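Side-chain contacts in glycosyl hydrolase 25 (Streptococcus pneumoniae, PDB 4FF5), which probably hydrolyses glycosidic bonds of peptidoglycan, as lysozymes of family 25 do, and takes part in host-cell invasion as a pneumococcal virulence factor: residues 211-214 and 215-219; 252-255 and 256-259. All coordinates share one frame; numbering follows the deposited sequence.

Contact 1 (211-214 and 215-219)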
loop_
_atom_site.group_PDB
_atom_site.type_symbol
_atom_site.label_atom_id
_atom_site.label_comp_id
_atom_site.label_asym_id
_atom_site.label_seq_id
_atom_site.Cartn_x
_atom_site.Cartn_y
_atom_site.Cartn_z
ATOM N N SER A 211 -14.117 -15.185 -2.852
ATOM C CA SER A 211 -14.637 -15.640 -1.556
ATOM C C SER A 211 -13.711 -15.308 -0.374
ATOM O O SER A 211 -14.099 -15.491 0.795
ATOM C CB SER A 211 -14.857 -17.158 -1.580
ATOM O OG SER A 211 -13.609 -17.839 -1.526
ATOM N N ASP A 212 -12.495 -14.841 -0.683
ATOM C CA ASP A 212 -11.480 -14.503 0.326
ATOM C C ASP A 212 -10.943 -15.752 1.054
ATOM O O ASP A 212 -10.979 -15.846 2.284
ATOM C CB ASP A 212 -12.014 -13.477 1.326
ATOM C CG ASP A 212 -10.923 -12.584 1.873
ATOM O OD1 ASP A 212 -9.761 -12.726 1.450
ATOM O OD2 ASP A 212 -11.221 -11.738 2.732
ATOM N N SER A 213 -10.440 -16.692 0.255
ATOM C CA SER A 213 -9.999 -18.015 0.704
ATOM C C SER A 213 -8.539 -18.051 1.140
ATOM O O SER A 213 -8.086 -19.041 1.716
ATOM C CB SER A 213 -10.152 -18.981 -0.461
ATOM O OG SER A 213 -9.227 -18.613 -1.480
ATOM N N GLY A 214 -7.800 -16.987 0.843
ATOM C CA GLY A 214 -6.351 -16.958 1.031
ATOM C C GLY A 214 -5.559 -17.181 -0.232
ATOM O O GLY A 214 -4.312 -17.122 -0.223
ATOM N N PHE A 215 -6.276 -17.455 -1.324
ATOM C CA PHE A 215 -5.662 -17.823 -2.603
ATOM C C PHE A 215 -6.235 -16.976 -3.716
ATOM O O PHE A 215 -7.351 -16.443 -3.580
ATOM C CB PHE A 215 -5.877 -19.320 -2.873
ATOM C CG PHE A 215 -5.284 -20.189 -1.805
ATOM C CD1 PHE A 215 -3.928 -20.498 -1.826
ATOM C CD2 PHE A 215 -6.062 -20.626 -0.733
ATOM C CE1 PHE A 215 -3.367 -21.263 -0.817
ATOM C CE2 PHE A 215 -5.497 -21.387 0.284
ATOM C CZ PHE A 215 -4.151 -21.698 0.241
ATOM N N LEU A 216 -5.464 -16.823 -4.796
ATOM C CA LEU A 216 -5.916 -16.059 -5.969
ATOM C C LEU A 216 -7.149 -16.721 -6.579
ATOM O O LEU A 216 -7.081 -17.868 -7.014
ATOM C CB LEU A 216 -4.783 -15.965 -7.003
ATOM C CG LEU A 216 -4.921 -15.159 -8.322
ATOM C CD1 LEU A 216 -6.105 -14.202 -8.346
ATOM C CD2 LEU A 216 -3.635 -14.400 -8.639
ATOM N N GLU A 217 -8.285 -16.033 -6.599
ATOM C CA GLU A 217 -9.468 -16.681 -7.175
ATOM C C GLU A 217 -10.346 -15.868 -8.118
ATOM O O GLU A 217 -11.222 -16.429 -8.785
ATOM C CB GLU A 217 -10.287 -17.390 -6.099
ATOM C CG GLU A 217 -11.049 -16.491 -5.164
ATOM C CD GLU A 217 -11.861 -17.294 -4.176
ATOM O OE1 GLU A 217 -13.088 -17.064 -4.098
ATOM O OE2 GLU A 217 -11.274 -18.170 -3.499
ATOM N N SER A 218 -10.131 -14.563 -8.159
ATOM C CA SER A 218 -10.809 -13.688 -9.113
ATOM C C SER A 218 -9.986 -12.423 -9.228
ATOM O O SER A 218 -9.485 -11.911 -8.222
ATOM C CB SER A 218 -12.257 -13.367 -8.693
ATOM O OG SER A 218 -12.336 -12.167 -7.941
ATOM N N SER A 219 -9.833 -11.929 -10.454
ATOM C CA SER A 219 -9.066 -10.714 -10.711
ATOM C C SER A 219 -9.991 -9.512 -10.863
ATOM O O SER A 219 -11.200 -9.678 -11.094
ATOM C CB SER A 219 -8.190 -10.886 -11.957
ATOM O OG SER A 219 -7.348 -12.014 -11.816
HETATM O O HOH W 1 -9.151 -15.231 -1.950
#
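Glu217 reaches back across the bend of its own loop and spreads its carboxylate between Ser211 and Ser213. Its first torsion (chi1 72°) sets CG between the backbone N and the carbonyl carbon, and the chain then runs extended to the acid. OE1 takes two bonds from one residue: the backbone N of Ser211 lies 2.5 Å from it, a very short bond, and Ser211 OG donates to the same oxygen over 2.7 Å, syn and 27° out of the carboxylate plane. OE2 is met on its anti side by Ser213 OG at 2.9 Å, also well out of that plane. Three donors thus grip the two oxygens, limit rotation of the acid group and probably stabilise its negative charge. Serine suits both places, its short arm carrying a hydroxyl close to the backbone. Ser213 OG also accepts from Phe215 N, at 3.2 Å and with a bent N-H...O angle of 144°, while a water joins Ser213 N to Phe215 O inside the turn.

This hydrogen-bonded cluster is the tight part. The loose, solvent-exposed side is the Phe215 ring, which no stack with 211-214 holds: Gly214 O lies over one face and Ser213 OG in plane at its edge. Gly214 itself is buried, and its positive phi turns the chain where a side chain would collide with the preceding carbonyl. Asp212 points away, bonding to Ser233 and Thr232. Ser213 OG, bonded to the amide two residues on, makes an ST turn, braced by Glu217, in the loop between strands 203-207 and 228-232 of the family 25 TIM-type barrel.

Contact 2 (252-255 and 256-259)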
loop_
_atom_site.group_PDB
_atom_site.type_symbol
_atom_site.label_atom_id
_atom_site.label_comp_id
_atom_site.label_asym_id
_atom_site.label_seq_id
_atom_site.Cartn_x
_atom_site.Cartn_y
_atom_site.Cartn_z
ATOM N N LEU A 252 -1.183 -9.264 -16.423
ATOM C CA LEU A 252 -1.342 -8.504 -17.666
ATOM C C LEU A 252 -0.170 -7.568 -17.943
ATOM O O LEU A 252 -0.122 -6.920 -18.990
ATOM C CB LEU A 252 -2.651 -7.716 -17.651
ATOM C CG LEU A 252 -3.897 -8.604 -17.616
ATOM C CD1 LEU A 252 -5.075 -7.846 -17.027
ATOM C CD2 LEU A 252 -4.225 -9.135 -19.014
ATOM N N LYS A 253 0.761 -7.486 -16.997
ATOM C CA LYS A 253 1.926 -6.607 -17.123
ATOM C C LYS A 253 3.174 -7.476 -17.248
ATOM O O LYS A 253 3.123 -8.665 -16.938
ATOM C CB LYS A 253 2.035 -5.687 -15.885
ATOM C CG LYS A 253 0.900 -4.671 -15.737
ATOM C CD LYS A 253 1.068 -3.540 -16.737
ATOM C CE LYS A 253 -0.093 -2.574 -16.691
ATOM N NZ LYS A 253 0.263 -1.350 -17.457
ATOM N N ASN A 254 4.286 -6.907 -17.708
ATOM C CA ASN A 254 5.573 -7.597 -17.577
ATOM C C ASN A 254 5.968 -7.588 -16.099
ATOM O O ASN A 254 6.138 -6.520 -15.510
ATOM C CB ASN A 254 6.664 -6.926 -18.402
ATOM C CG ASN A 254 8.036 -7.544 -18.165
ATOM O OD1 ASN A 254 8.721 -7.231 -17.194
ATOM N ND2 ASN A 254 8.445 -8.430 -19.066
ATOM N N LYS A 255 6.133 -8.763 -15.510
ATOM C CA LYS A 255 6.285 -8.851 -14.064
ATOM C C LYS A 255 7.538 -8.145 -13.522
ATOM O O LYS A 255 7.452 -7.327 -12.580
ATOM C CB LYS A 255 6.226 -10.299 -13.583
ATOM C CG LYS A 255 6.180 -10.386 -12.071
ATOM C CD LYS A 255 5.843 -11.781 -11.604
ATOM C CE LYS A 255 5.516 -11.744 -10.123
ATOM N NZ LYS A 255 5.450 -13.104 -9.548
ATOM N N GLU A 256 8.689 -8.456 -14.108
ATOM C CA GLU A 256 9.937 -7.838 -13.690
ATOM C C GLU A 256 9.939 -6.307 -13.844
ATOM O O GLU A 256 10.360 -5.602 -12.928
ATOM C CB GLU A 256 11.115 -8.454 -14.442
ATOM C CG GLU A 256 12.457 -8.164 -13.789
ATOM C CD GLU A 256 13.612 -8.675 -14.619
ATOM O OE1 GLU A 256 14.646 -7.983 -14.686
ATOM O OE2 GLU A 256 13.474 -9.766 -15.206
ATOM N N GLU A 257 9.464 -5.792 -14.979
ATOM C CA GLU A 257 9.410 -4.326 -15.201
ATOM C C GLU A 257 8.485 -3.605 -14.233
ATOM O O GLU A 257 8.798 -2.510 -13.763
ATOM C CB GLU A 257 8.988 -3.981 -16.634
ATOM C CG GLU A 257 10.120 -4.066 -17.652
ATOM C CD GLU A 257 9.629 -3.871 -19.078
ATOM O OE1 GLU A 257 8.435 -3.508 -19.260
ATOM O OE2 GLU A 257 10.439 -4.072 -20.013
ATOM N N THR A 258 7.337 -4.218 -13.962
ATOM C CA THR A 258 6.338 -3.640 -13.067
ATOM C C THR A 258 6.781 -3.689 -11.609
ATOM O O THR A 258 6.550 -2.750 -10.850
ATOM C CB THR A 258 4.958 -4.300 -13.270
ATOM O OG1 THR A 258 4.587 -4.182 -14.655
ATOM C CG2 THR A 258 3.881 -3.594 -12.430
ATOM N N PHE A 259 7.424 -4.779 -11.215
ATOM C CA PHE A 259 8.017 -4.835 -9.893
ATOM C C PHE A 259 9.068 -3.728 -9.716
ATOM O O PHE A 259 9.112 -3.068 -8.681
ATOM C CB PHE A 259 8.642 -6.216 -9.610
ATOM C CG PHE A 259 9.112 -6.362 -8.201
ATOM C CD1 PHE A 259 8.254 -6.836 -7.216
ATOM C CD2 PHE A 259 10.389 -5.964 -7.842
ATOM C CE1 PHE A 259 8.676 -6.922 -5.895
ATOM C CE2 PHE A 259 10.826 -6.061 -6.536
ATOM C CZ PHE A 259 9.963 -6.534 -5.559
#
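With chi1 at 174°, Asn254 carries its CG opposite the backbone N, and chi2 of -82° turns the amide so that OD1 faces the first turn of helix 255-263. There OD1 accepts from Glu257 N over 2.7 Å, in the carbonyl plane and nearly straight (167° at the hydrogen). This is the N-cap bond; the short asparagine side chain places an acceptor where the helix has no preceding carbonyl to offer. The Glu257 side chain crosses that of Asn254 at about a right angle, its CB 3.3 Å from OD1.

Thr258 holds OG1 beside its own backbone N; Thr258 N donates to Asn254 O over 3.0 Å, nearly in line with the C=O, while Thr258 OG1 reaches the same oxygen at 2.9 Å from above the carbonyl plane. Threonine offers this buried site a hydroxyl branch, satisfied by Asn254 O, and a methyl, CG2, anti to the backbone N; the side chain also packs on Ile249. Lys253 CB packs 3.2 Å from Thr258 OG1, and the lysine chain then bends at chi2 and leads away to a salt bridge with Asp225. Lys255 extends to Asp51, and its carbonyl O receives Phe259 N at 2.9 Å.

Asn254 thus serves the helix start twice, its side-chain oxygen capping an amide and its backbone oxygen taking two donors, while Glu256 and Glu257 add negative charge that probably interacts favourably with the helix dipole.

Contact 1 closes before contact 2 opens along the chain, with strands 228-232, 234-235 and 244-249 between them. Their centres lie 21 Å apart and their nearest atoms about 7 Å apart, so they do not touch. Contact 1 sits in the loop after strand 203-207, and contact 2 where the chain leaves strand 244-249 and enters helix 255-263. Strands 203-207, 228-232 and 244-249 all belong to the same sheet, in which 228-232 pairs with both 203-207 and, antiparallel, 244-249. The two contacts thus order separate connections around the last strands of the family's barrel: one shapes a surface loop, the other starts the C-terminal helix.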